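Local atomic coordinates of homocysteine S-methyltransferase (Escherichia coli, PDB entry 5DML), a protein that catalyses methyl transfer from S-methylmethionine, or less efficiently S-adenosylmethionine, to homocysteine to form methionine, using zinc as cofactor. Residues Asp15-Asp20 with Ala289-Gly294; Val223-Asn228 with Thr246-Val251; Ile230-Thr235 with Ala275-Tyr280; Val43-Pro48 with Lys89-Lys94. All coordinates share one frame; numbering follows the deposited sequence.

Contact 1. Residues Asp15-Asp20 with Ala289-Gly294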
loop_
_atom_site.group_PDB
_atom_site.type_symbol
_atom_site.label_atom_id
_atom_site.label_comp_id
_atom_site.label_asym_id
_atom_site.label_seq_id
_atom_site.Cartn_x
_atom_site.Cartn_y
_atom_site.Cartn_z
ATOM N N ASP A 15 8.297 -14.163 -11.469
ATOM C CA ASP A 15 6.860 -14.152 -11.592
ATOM C C ASP A 15 6.273 -13.350 -10.476
ATOM O O ASP A 15 5.307 -12.694 -10.637
ATOM C CB ASP A 15 6.335 -15.558 -11.436
ATOM C CG ASP A 15 6.492 -16.381 -12.666
ATOM O OD1 ASP A 15 7.104 -15.925 -13.620
ATOM O OD2 ASP A 15 6.004 -17.500 -12.685
ATOM N N ILE A 16 6.911 -13.402 -9.329
ATOM C CA ILE A 16 6.462 -12.751 -8.123
ATOM C C ILE A 16 7.435 -11.800 -7.452
ATOM O O ILE A 16 8.611 -11.973 -7.505
ATOM C CB ILE A 16 6.143 -13.866 -7.116
ATOM C CG1 ILE A 16 4.997 -14.681 -7.614
ATOM C CG2 ILE A 16 5.790 -13.361 -5.739
ATOM C CD1 ILE A 16 3.745 -13.879 -7.713
ATOM N N LEU A 17 6.884 -10.795 -6.807
ATOM C CA LEU A 17 7.637 -9.861 -6.018
ATOM C C LEU A 17 6.907 -9.685 -4.705
ATOM O O LEU A 17 5.717 -9.699 -4.648
ATOM C CB LEU A 17 7.969 -8.552 -6.724
ATOM C CG LEU A 17 6.960 -7.450 -6.952
ATOM C CD1 LEU A 17 6.867 -6.521 -5.770
ATOM C CD2 LEU A 17 7.359 -6.691 -8.190
ATOM N N LEU A 18 7.653 -9.552 -3.639
ATOM C CA LEU A 18 7.083 -9.443 -2.336
ATOM C C LEU A 18 7.013 -8.084 -1.726
ATOM O O LEU A 18 7.942 -7.363 -1.743
ATOM C CB LEU A 18 7.828 -10.358 -1.381
ATOM C CG LEU A 18 7.928 -11.826 -1.728
ATOM C CD1 LEU A 18 8.815 -12.530 -0.741
ATOM C CD2 LEU A 18 6.574 -12.492 -1.787
ATOM N N LEU A 19 5.874 -7.777 -1.146
ATOM C CA LEU A 19 5.669 -6.526 -0.433
ATOM C C LEU A 19 6.013 -6.789 1.021
ATOM O O LEU A 19 6.502 -7.858 1.342
ATOM C CB LEU A 19 4.227 -6.030 -0.585
ATOM C CG LEU A 19 3.672 -6.033 -2.006
ATOM C CD1 LEU A 19 2.292 -5.368 -2.062
ATOM C CD2 LEU A 19 4.656 -5.355 -2.947
ATOM N N ASP A 20 5.766 -5.830 1.899
ATOM C CA ASP A 20 6.033 -6.056 3.310
ATOM C C ASP A 20 4.750 -6.473 4.023
ATOM O O ASP A 20 3.956 -7.252 3.488
ATOM C CB ASP A 20 6.649 -4.806 3.955
ATOM C CG ASP A 20 5.876 -3.531 3.629
ATOM O OD1 ASP A 20 4.778 -3.615 3.035
ATOM O OD2 ASP A 20 6.363 -2.441 3.989
ATOM N N ALA A 289 -1.646 -13.089 -9.732
ATOM C CA ALA A 289 -1.026 -12.224 -8.729
ATOM C C ALA A 289 0.480 -12.174 -8.919
ATOM O O ALA A 289 1.107 -13.206 -9.165
ATOM C CB ALA A 289 -1.359 -12.695 -7.350
ATOM N N ARG A 290 1.055 -10.975 -8.815
ATOM C CA ARG A 290 2.496 -10.808 -8.988
ATOM C C ARG A 290 3.091 -9.905 -7.912
ATOM O O ARG A 290 4.309 -9.813 -7.787
ATOM C CB ARG A 290 2.825 -10.248 -10.386
ATOM C CG ARG A 290 2.375 -11.150 -11.528
ATOM C CD ARG A 290 3.055 -10.836 -12.852
ATOM N NE ARG A 290 4.461 -11.220 -12.905
ATOM C CZ ARG A 290 5.247 -11.022 -13.963
ATOM N NH1 ARG A 290 4.769 -10.445 -15.060
ATOM N NH2 ARG A 290 6.515 -11.396 -13.928
ATOM N N LEU A 291 2.242 -9.229 -7.139
ATOM C CA LEU A 291 2.740 -8.450 -6.007
ATOM C C LEU A 291 2.069 -8.969 -4.736
ATOM O O LEU A 291 0.845 -8.881 -4.583
ATOM C CB LEU A 291 2.497 -6.947 -6.185
ATOM C CG LEU A 291 3.332 -6.170 -7.217
ATOM C CD1 LEU A 291 3.019 -6.598 -8.642
ATOM C CD2 LEU A 291 3.124 -4.653 -7.073
ATOM N N ILE A 292 2.865 -9.555 -3.839
ATOM C CA ILE A 292 2.272 -10.275 -2.716
ATOM C C ILE A 292 2.902 -9.908 -1.378
ATOM O O ILE A 292 4.106 -9.745 -1.263
ATOM C CB ILE A 292 2.347 -11.791 -2.962
ATOM C CG1 ILE A 292 1.618 -12.126 -4.266
ATOM C CG2 ILE A 292 1.699 -12.567 -1.820
ATOM C CD1 ILE A 292 1.995 -13.418 -4.865
ATOM N N GLY A 293 2.045 -9.735 -0.379
ATOM C CA GLY A 293 2.460 -9.360 0.959
ATOM C C GLY A 293 1.316 -9.557 1.941
ATOM O O GLY A 293 0.456 -10.412 1.729
ATOM N N GLY A 294 1.284 -8.741 2.992
ATOM C CA GLY A 294 0.273 -8.865 4.019
ATOM C C GLY A 294 -0.205 -7.546 4.594
ATOM O O GLY A 294 0.477 -6.532 4.504
#
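Leu17 and Leu18 pair in parallel with Leu291 and Ile292, and a run of backbone bonds is the evidence. Leu17 N gives to Arg290 O (2.9 Å), Ile292 N to Leu17 O (3.0 Å), and Leu19 N donates to Ile292 O (2.6 Å). Past the bridges, Gly294 N donates to Asp20 O (3.1 Å). At Gly293 a side chain would collide with Leu19 CB and Asp20 O.

The polar side-chain bond is Arg290 NE to Asp15 O, 2.8 Å long and nearly straight (169°), with the oxygen at the guanidinium edge. The bend at chi3 (72°) turns NE to that carbonyl, while NH2 binds Leu11 O and Gln14 O. A methionine here has no side-chain N-H to offer and would probably leave these three carbonyls without the guanidinium that holds them all, so that the lead-in to strand 17-18 is less firmly tied.

Apolar contacts fall into two groups. Leu17 and Leu291 lie side by side, CD1 to CG 3.8 Å; on the face of Leu18 and Ile292, the side chain of Ile16 slants across that of Ile292, CD1 to CD1 3.4 Å.

Helices 281-286 and 300-308 cover Ile292, and strand 250-253 bonds the far edge of strand 289-292. The first strand meets the last here, and Leu18 bonds Gln64 just before strand 65-67, as expected for a closed TIM barrel.

Contact 2. Residues Val223-Asn228 with Thr246-Val251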
loop_
_atom_site.group_PDB
_atom_site.type_symbol
_atom_site.label_atom_id
_atom_site.label_comp_id
_atom_site.label_asym_id
_atom_site.label_seq_id
_atom_site.Cartn_x
_atom_site.Cartn_y
_atom_site.Cartn_z
ATOM N N VAL A 223 0.168 0.878 -12.880
ATOM C CA VAL A 223 0.974 -0.233 -13.383
ATOM C C VAL A 223 0.658 -1.594 -12.738
ATOM O O VAL A 223 1.263 -2.611 -13.101
ATOM C CB VAL A 223 2.465 0.068 -13.195
ATOM C CG1 VAL A 223 2.835 1.340 -13.969
ATOM C CG2 VAL A 223 2.778 0.223 -11.715
ATOM N N ALA A 224 -0.289 -1.605 -11.804
ATOM C CA ALA A 224 -0.782 -2.838 -11.198
ATOM C C ALA A 224 -2.033 -2.548 -10.371
ATOM O O ALA A 224 -2.255 -1.420 -9.943
ATOM C CB ALA A 224 0.319 -3.503 -10.310
ATOM N N LEU A 225 -2.859 -3.562 -10.139
ATOM C CA LEU A 225 -3.985 -3.394 -9.225
ATOM C C LEU A 225 -4.365 -4.708 -8.554
ATOM O O LEU A 225 -3.920 -5.774 -8.966
ATOM C CB LEU A 225 -5.191 -2.805 -9.961
ATOM C CG LEU A 225 -5.761 -3.586 -11.141
ATOM C CD1 LEU A 225 -6.809 -4.583 -10.654
ATOM C CD2 LEU A 225 -6.341 -2.647 -12.210
ATOM N N GLY A 226 -5.204 -4.627 -7.525
ATOM C CA GLY A 226 -5.653 -5.814 -6.829
ATOM C C GLY A 226 -6.371 -5.505 -5.540
ATOM O O GLY A 226 -7.147 -4.561 -5.488
ATOM N N ILE A 227 -6.113 -6.299 -4.498
ATOM C CA ILE A 227 -6.849 -6.189 -3.243
ATOM C C ILE A 227 -5.959 -6.248 -2.001
ATOM O O ILE A 227 -4.886 -6.846 -2.022
ATOM C CB ILE A 227 -7.912 -7.291 -3.143
ATOM C CG1 ILE A 227 -7.267 -8.654 -3.344
ATOM C CG2 ILE A 227 -9.002 -7.081 -4.211
ATOM C CD1 ILE A 227 -8.249 -9.798 -3.307
ATOM N N ASN A 228 -6.407 -5.617 -0.920
ATOM C CA ASN A 228 -5.641 -5.586 0.325
ATOM C C ASN A 228 -6.523 -5.282 1.538
ATOM O O ASN A 228 -7.608 -4.737 1.402
ATOM C CB ASN A 228 -4.494 -4.576 0.223
ATOM C CG ASN A 228 -4.968 -3.133 0.293
ATOM O OD1 ASN A 228 -5.613 -2.632 -0.628
ATOM N ND2 ASN A 228 -4.626 -2.448 1.382
ATOM N N THR A 246 -8.322 -8.156 -16.499
ATOM C CA THR A 246 -7.067 -7.475 -16.799
ATOM C C THR A 246 -5.881 -8.421 -16.703
ATOM O O THR A 246 -5.916 -9.371 -15.919
ATOM C CB THR A 246 -6.831 -6.294 -15.843
ATOM O OG1 THR A 246 -5.567 -5.697 -16.134
ATOM C CG2 THR A 246 -6.807 -6.768 -14.427
ATOM N N VAL A 247 -4.842 -8.170 -17.503
ATOM C CA VAL A 247 -3.563 -8.859 -17.332
ATOM C C VAL A 247 -2.512 -7.897 -16.804
ATOM O O VAL A 247 -1.313 -8.129 -16.969
ATOM C CB VAL A 247 -3.026 -9.508 -18.638
ATOM C CG1 VAL A 247 -3.876 -10.699 -19.038
ATOM C CG2 VAL A 247 -2.910 -8.493 -19.771
ATOM N N LEU A 248 -2.958 -6.805 -16.189
ATOM C CA LEU A 248 -2.054 -6.014 -15.372
ATOM C C LEU A 248 -1.559 -6.943 -14.259
ATOM O O LEU A 248 -2.267 -7.880 -13.871
ATOM C CB LEU A 248 -2.743 -4.771 -14.797
ATOM C CG LEU A 248 -2.809 -3.479 -15.641
ATOM C CD1 LEU A 248 -3.444 -2.351 -14.847
ATOM C CD2 LEU A 248 -1.431 -3.039 -16.164
ATOM N N PRO A 249 -0.333 -6.715 -13.765
ATOM C CA PRO A 249 0.106 -7.480 -12.598
ATOM C C PRO A 249 -0.915 -7.326 -11.470
ATOM O O PRO A 249 -1.389 -6.218 -11.247
ATOM C CB PRO A 249 1.444 -6.835 -12.245
ATOM C CG PRO A 249 1.932 -6.268 -13.528
ATOM C CD PRO A 249 0.715 -5.809 -14.264
ATOM N N LEU A 250 -1.287 -8.415 -10.804
ATOM C CA LEU A 250 -2.275 -8.300 -9.747
ATOM C C LEU A 250 -1.591 -8.203 -8.394
ATOM O O LEU A 250 -0.525 -8.781 -8.164
ATOM C CB LEU A 250 -3.266 -9.472 -9.778
ATOM C CG LEU A 250 -4.252 -9.580 -10.958
ATOM C CD1 LEU A 250 -5.287 -10.678 -10.724
ATOM C CD2 LEU A 250 -4.943 -8.241 -11.302
ATOM N N VAL A 251 -2.226 -7.460 -7.501
ATOM C CA VAL A 251 -1.684 -7.165 -6.191
ATOM C C VAL A 251 -2.570 -7.813 -5.137
ATOM O O VAL A 251 -3.789 -7.668 -5.184
ATOM C CB VAL A 251 -1.606 -5.636 -5.965
ATOM C CG1 VAL A 251 -1.126 -5.311 -4.580
ATOM C CG2 VAL A 251 -0.685 -5.018 -6.978
#
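Leu225 lies alongside Leu250, both pointing the same way, with Leu225 CD1 4.2 Å from Leu250 CD2. This pairing belongs to a beta-alpha-beta crossover of the TIM barrel, in which helix 235-242 links strands 222-228 and 250-253 and sets Leu242 against both leucines. With CG of Leu225 placed between the backbone N and the carbonyl carbon (chi1 60°), its second branch, CD2, meets Leu248 CD1 at 3.9 Å, the two side chains crossing at about a right angle.

Ala224 packs separately: its CB lies 3.8 Å from Val251 CG2 and also touches the ring of Pro249. Val251 in turn touches Leu291 of the next strand.

Three backbone bonds establish the parallel register. Leu225 N donates to Pro249 O (3.2 Å), Val251 N to Leu225 O (2.8 Å), and Ile227 N to Val251 O (2.8 Å). Before the strand, Thr246 OG1 accepts from Leu248 N in an ST turn.

The CA atoms come closest at Gly226 and Val251, 4.2 Å apart, where a side chain on the glycine would run into Val251 O; instead Gly226 CA makes a C-H...O contact with Val251 O at 3.1 Å.

Contact 3. Residues Ile230-Thr235 with Ala275-Tyr280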
loop_
_atom_site.group_PDB
_atom_site.type_symbol
_atom_site.label_atom_id
_atom_site.label_comp_id
_atom_site.label_asym_id
_atom_site.label_seq_id
_atom_site.Cartn_x
_atom_site.Cartn_y
_atom_site.Cartn_z
ATOM N N ILE A 230 -8.134 -7.391 2.955
ATOM C CA ILE A 230 -9.257 -8.288 2.757
ATOM C C ILE A 230 -8.995 -9.507 3.641
ATOM O O ILE A 230 -7.838 -9.828 3.920
ATOM C CB ILE A 230 -9.384 -8.669 1.256
ATOM C CG1 ILE A 230 -10.651 -9.488 1.046
ATOM C CG2 ILE A 230 -8.240 -9.498 0.781
ATOM C CD1 ILE A 230 -10.659 -10.239 -0.259
ATOM N N ALA A 231 -10.043 -10.172 4.111
ATOM C CA ALA A 231 -9.840 -11.417 4.833
ATOM C C ALA A 231 -9.183 -12.421 3.889
ATOM O O ALA A 231 -9.486 -12.457 2.697
ATOM C CB ALA A 231 -11.158 -11.963 5.391
ATOM N N LEU A 232 -8.260 -13.205 4.430
ATOM C CA LEU A 232 -7.540 -14.226 3.680
ATOM C C LEU A 232 -8.472 -15.145 2.883
ATOM O O LEU A 232 -8.209 -15.476 1.728
ATOM C CB LEU A 232 -6.701 -15.055 4.650
ATOM C CG LEU A 232 -5.855 -16.193 4.091
ATOM C CD1 LEU A 232 -4.974 -15.695 2.950
ATOM C CD2 LEU A 232 -5.020 -16.829 5.214
ATOM N N GLU A 233 -9.568 -15.541 3.520
ATOM C CA GLU A 233 -10.579 -16.423 2.936
ATOM C C GLU A 233 -11.318 -15.810 1.741
ATOM O O GLU A 233 -12.049 -16.503 1.027
ATOM C CB GLU A 233 -11.606 -16.800 4.016
ATOM N N ASN A 234 -11.158 -14.508 1.538
ATOM C CA ASN A 234 -11.887 -13.832 0.472
ATOM C C ASN A 234 -11.000 -13.444 -0.703
ATOM O O ASN A 234 -11.462 -12.814 -1.645
ATOM C CB ASN A 234 -12.587 -12.588 1.026
ATOM C CG ASN A 234 -13.735 -12.931 1.957
ATOM O OD1 ASN A 234 -14.345 -13.991 1.838
ATOM N ND2 ASN A 234 -14.035 -12.032 2.888
ATOM N N THR A 235 -9.727 -13.828 -0.656
ATOM C CA THR A 235 -8.765 -13.322 -1.628
ATOM C C THR A 235 -8.792 -14.004 -2.980
ATOM O O THR A 235 -8.711 -13.338 -4.015
ATOM C CB THR A 235 -7.341 -13.420 -1.081
ATOM O OG1 THR A 235 -7.047 -14.782 -0.719
ATOM C CG2 THR A 235 -7.219 -12.545 0.129
ATOM N N ALA A 275 2.747 -18.030 8.144
ATOM C CA ALA A 275 3.004 -19.362 7.615
ATOM C C ALA A 275 1.715 -19.997 7.084
ATOM O O ALA A 275 1.726 -21.143 6.632
ATOM C CB ALA A 275 3.642 -20.244 8.688
ATOM N N GLN A 276 0.613 -19.246 7.142
ATOM C CA GLN A 276 -0.658 -19.748 6.604
ATOM C C GLN A 276 -1.223 -18.834 5.497
ATOM O O GLN A 276 -1.676 -19.315 4.452
ATOM C CB GLN A 276 -1.680 -19.909 7.725
ATOM C CG GLN A 276 -3.122 -20.076 7.259
ATOM C CD GLN A 276 -3.310 -21.211 6.257
ATOM O OE1 GLN A 276 -2.410 -22.016 6.024
ATOM N NE2 GLN A 276 -4.499 -21.283 5.667
ATOM N N LEU A 277 -1.121 -17.516 5.648
ATOM C CA LEU A 277 -1.306 -16.607 4.522
ATOM C C LEU A 277 -0.374 -17.047 3.403
ATOM O O LEU A 277 -0.731 -17.002 2.223
ATOM C CB LEU A 277 -1.016 -15.153 4.937
ATOM C CG LEU A 277 -0.968 -13.981 3.931
ATOM C CD1 LEU A 277 -1.242 -12.660 4.642
ATOM C CD2 LEU A 277 0.357 -13.881 3.169
ATOM N N ALA A 278 0.815 -17.494 3.802
ATOM C CA ALA A 278 1.871 -17.880 2.883
ATOM C C ALA A 278 1.494 -19.077 2.035
ATOM O O ALA A 278 2.028 -19.265 0.955
ATOM C CB ALA A 278 3.126 -18.173 3.650
ATOM N N ASP A 279 0.581 -19.897 2.536
ATOM C CA ASP A 279 0.145 -21.076 1.799
ATOM C C ASP A 279 -0.659 -20.751 0.533
ATOM O O ASP A 279 -0.762 -21.578 -0.369
ATOM C CB ASP A 279 -0.681 -21.985 2.715
ATOM C CG ASP A 279 0.175 -22.694 3.760
ATOM O OD1 ASP A 279 1.282 -23.156 3.402
ATOM O OD2 ASP A 279 -0.252 -22.774 4.939
ATOM N N TYR A 280 -1.227 -19.556 0.446
ATOM C CA TYR A 280 -2.064 -19.255 -0.704
ATOM C C TYR A 280 -1.233 -18.907 -1.927
ATOM O O TYR A 280 -1.753 -18.839 -3.033
ATOM C CB TYR A 280 -3.021 -18.116 -0.390
ATOM C CG TYR A 280 -4.171 -18.525 0.489
ATOM C CD1 TYR A 280 -3.961 -18.914 1.799
ATOM C CD2 TYR A 280 -5.469 -18.514 0.010
ATOM C CE1 TYR A 280 -5.010 -19.284 2.605
ATOM C CE2 TYR A 280 -6.523 -18.877 0.813
ATOM C CZ TYR A 280 -6.288 -19.261 2.108
ATOM O OH TYR A 280 -7.343 -19.623 2.910
#
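Leu232 and Tyr280 make a CH-pi contact that joins two loops at one end of the barrel: residues 230-235, after strand 222-228, and residues 275-280, between strand 250-253 and helix 281-286. Leu232 CD1 stands 3.6 Å from the centroid of the Tyr280 ring and 14° off its normal, over the centre of one face. The side chains approach from opposite directions, and Leu232 CG lies 3.5 Å from Tyr280 CE1.

CG of Leu232 is anti to the backbone N (chi1 180°), which carries both methyls toward the facing loop. While CD1 covers the ring, CD2 reaches Leu277 CA at 3.8 Å. No hydrogen bond crosses between the loops.

Within the first loop, Thr235 OG1 gives its proton to Leu232 O at 2.8 Å, and Thr235 N donates to the same oxygen, so two donors fix the peptide carrying the leucine. The hydroxyl also accepts from Trp284 NE1, and Trp284 packs on both Leu232 and Leu277. The Trp284 bond ties the 230-235 loop to helix 281-286.

Leu277 lies about 7 Å, side chain to side chain, from Cys295, a predicted zinc ligand. The arrangement is that of neighbouring beta-alpha loops at the C-terminal end of TIM-barrel strands, the end that carries the active site in this fold.

Contact 4. Residues Val43-Pro48 with Lys89-Lys94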
loop_
_atom_site.group_PDB
_atom_site.type_symbol
_atom_site.label_atom_id
_atom_site.label_comp_id
_atom_site.label_asym_id
_atom_site.label_seq_id
_atom_site.Cartn_x
_atom_site.Cartn_y
_atom_site.Cartn_z
ATOM N N VAL A 43 5.267 8.828 16.143
ATOM C CA VAL A 43 6.446 7.995 15.921
ATOM C C VAL A 43 7.446 8.650 14.969
ATOM O O VAL A 43 8.639 8.708 15.273
ATOM C CB VAL A 43 6.074 6.608 15.377
ATOM C CG1 VAL A 43 7.320 5.801 15.140
ATOM C CG2 VAL A 43 5.165 5.871 16.349
ATOM N N LEU A 44 6.960 9.152 13.834
ATOM C CA LEU A 44 7.829 9.805 12.848
ATOM C C LEU A 44 8.636 10.936 13.483
ATOM O O LEU A 44 9.745 11.226 13.059
ATOM C CB LEU A 44 7.007 10.350 11.674
ATOM C CG LEU A 44 6.399 9.363 10.674
ATOM C CD1 LEU A 44 5.341 10.055 9.829
ATOM C CD2 LEU A 44 7.473 8.769 9.786
ATOM N N VAL A 45 8.068 11.567 14.506
ATOM C CA VAL A 45 8.743 12.638 15.227
ATOM C C VAL A 45 9.570 12.089 16.377
ATOM O O VAL A 45 10.758 12.390 16.514
ATOM C CB VAL A 45 7.744 13.657 15.799
ATOM C CG1 VAL A 45 8.453 14.626 16.742
ATOM C CG2 VAL A 45 7.037 14.393 14.677
ATOM N N GLU A 46 8.928 11.275 17.207
ATOM C CA GLU A 46 9.600 10.825 18.412
ATOM C C GLU A 46 10.510 9.627 18.150
ATOM O O GLU A 46 11.679 9.623 18.556
ATOM C CB GLU A 46 8.559 10.490 19.480
ATOM C CG GLU A 46 7.550 11.619 19.726
ATOM C CD GLU A 46 6.346 11.168 20.545
ATOM O OE1 GLU A 46 5.857 10.042 20.315
ATOM O OE2 GLU A 46 5.890 11.934 21.424
ATOM N N ASN A 47 10.057 8.641 17.380
ATOM C CA ASN A 47 10.852 7.432 17.144
ATOM C C ASN A 47 11.003 7.040 15.679
ATOM O O ASN A 47 10.630 5.925 15.299
ATOM C CB ASN A 47 10.238 6.264 17.912
ATOM C CG ASN A 47 10.312 6.459 19.402
ATOM O OD1 ASN A 47 9.292 6.530 20.090
ATOM N ND2 ASN A 47 11.531 6.540 19.915
ATOM N N PRO A 48 11.555 7.951 14.854
ATOM C CA PRO A 48 11.706 7.671 13.425
ATOM C C PRO A 48 12.521 6.419 13.183
ATOM O O PRO A 48 12.228 5.669 12.249
ATOM C CB PRO A 48 12.439 8.908 12.896
ATOM C CG PRO A 48 13.087 9.515 14.090
ATOM C CD PRO A 48 12.137 9.255 15.212
ATOM N N LYS A 89 3.561 17.678 5.198
ATOM C CA LYS A 89 4.310 17.148 4.058
ATOM C C LYS A 89 5.733 16.743 4.423
ATOM O O LYS A 89 6.275 15.796 3.861
ATOM C CB LYS A 89 4.345 18.168 2.899
ATOM C CG LYS A 89 2.985 18.496 2.307
ATOM C CD LYS A 89 3.117 19.546 1.210
ATOM C CE LYS A 89 3.239 18.889 -0.151
ATOM N NZ LYS A 89 3.593 19.850 -1.229
ATOM N N ALA A 90 6.344 17.469 5.350
ATOM C CA ALA A 90 7.676 17.119 5.831
ATOM C C ALA A 90 7.669 15.739 6.526
ATOM O O ALA A 90 8.611 14.959 6.386
ATOM C CB ALA A 90 8.187 18.184 6.774
ATOM N N LEU A 91 6.595 15.453 7.260
ATOM C CA LEU A 91 6.410 14.152 7.889
ATOM C C LEU A 91 6.174 13.059 6.860
ATOM O O LEU A 91 6.783 11.991 6.919
ATOM C CB LEU A 91 5.243 14.188 8.871
ATOM C CG LEU A 91 5.493 14.986 10.140
ATOM C CD1 LEU A 91 4.440 14.653 11.182
ATOM C CD2 LEU A 91 6.890 14.689 10.671
ATOM N N ILE A 92 5.272 13.333 5.925
ATOM C CA ILE A 92 4.956 12.395 4.858
ATOM C C ILE A 92 6.230 12.026 4.115
ATOM O O ILE A 92 6.474 10.857 3.820
ATOM C CB ILE A 92 3.924 12.994 3.878
ATOM C CG1 ILE A 92 2.589 13.215 4.589
ATOM C CG2 ILE A 92 3.729 12.095 2.666
ATOM C CD1 ILE A 92 1.672 14.173 3.844
ATOM N N GLY A 93 7.054 13.030 3.846
ATOM C CA GLY A 93 8.312 12.818 3.167
ATOM C C GLY A 93 9.316 12.042 4.004
ATOM O O GLY A 93 10.094 11.262 3.465
ATOM N N LYS A 94 9.297 12.253 5.316
ATOM C CA LYS A 94 10.157 11.538 6.256
ATOM C C LYS A 94 9.921 10.041 6.167
ATOM O O LYS A 94 10.833 9.255 6.381
ATOM C CB LYS A 94 9.929 12.015 7.691
ATOM C CG LYS A 94 10.849 11.357 8.708
ATOM C CD LYS A 94 11.268 12.348 9.790
ATOM C CE LYS A 94 12.635 12.018 10.366
ATOM N NZ LYS A 94 13.049 12.983 11.421
#
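Leu44 and Leu91 form the closer-packed part of this helix-to-helix contact, with their CA atoms 6.7 Å apart. Leu44 CD1 comes to 3.8 Å from Leu91 O and 4.2 Å from Leu91 CB, and the buried Leu44 also packs on Ser95 and Leu98 of helix 85-109 and on Ile51 of helix 48-61.

Toward solvent the fit is looser. Val45 CG2 touches Leu91 CD2 at 4.0 Å, one branch tip against another at a slant, and no hydrogen bond joins the two segments. The other margin is covered by the aliphatic part of Lys94. CG anti to the backbone N (chi1 -177°) and a bend at chi2 (143°) lay the chain across the end of helix 39-46, where CD is 3.8 Å from Leu44 O and CE 4.0 Å from Pro48 CB. The ammonium thus stays near the carbonyl end of that helix, where its charge may be favoured. A serine in its place lacks the methylenes that lie beside Leu44 O and would probably open a gap next to Pro48.

Ile92 faces away from this contact, and its side chain touches helix 143-159. The contact lies away from the predicted zinc cysteines and joins helices of the outer layer around a beta-alpha barrel: helix 39-46 precedes strand 65-67 and helix 85-109 follows it.

In the fold
Contacts 1 and 2 lie in one parallel sheet, centres 10 Å apart, and strands 289-292 and 250-253 join them: Leu250 O lies 2.8 Å from Arg290 N and 3.0 Å from Leu291 N. Contact 3 lies at the loop end of these strands, its centre 13 Å from that of contact 1 and 17 Å from that of contact 2, with Leu277 packing on Gly293 and Gly294. Contact 4 is on the opposite side of the chain's centre, 26 to 31 Å from the others between centres. Along the chain, contact 1 encloses the other three, contact 4 closes first, and contacts 2 and 3 interleave. Contact 1 pairs the first strand with the last, consistent with a closed barrel whose loop end holds the predicted zinc cysteines, while contact 4 belongs to its helical surround.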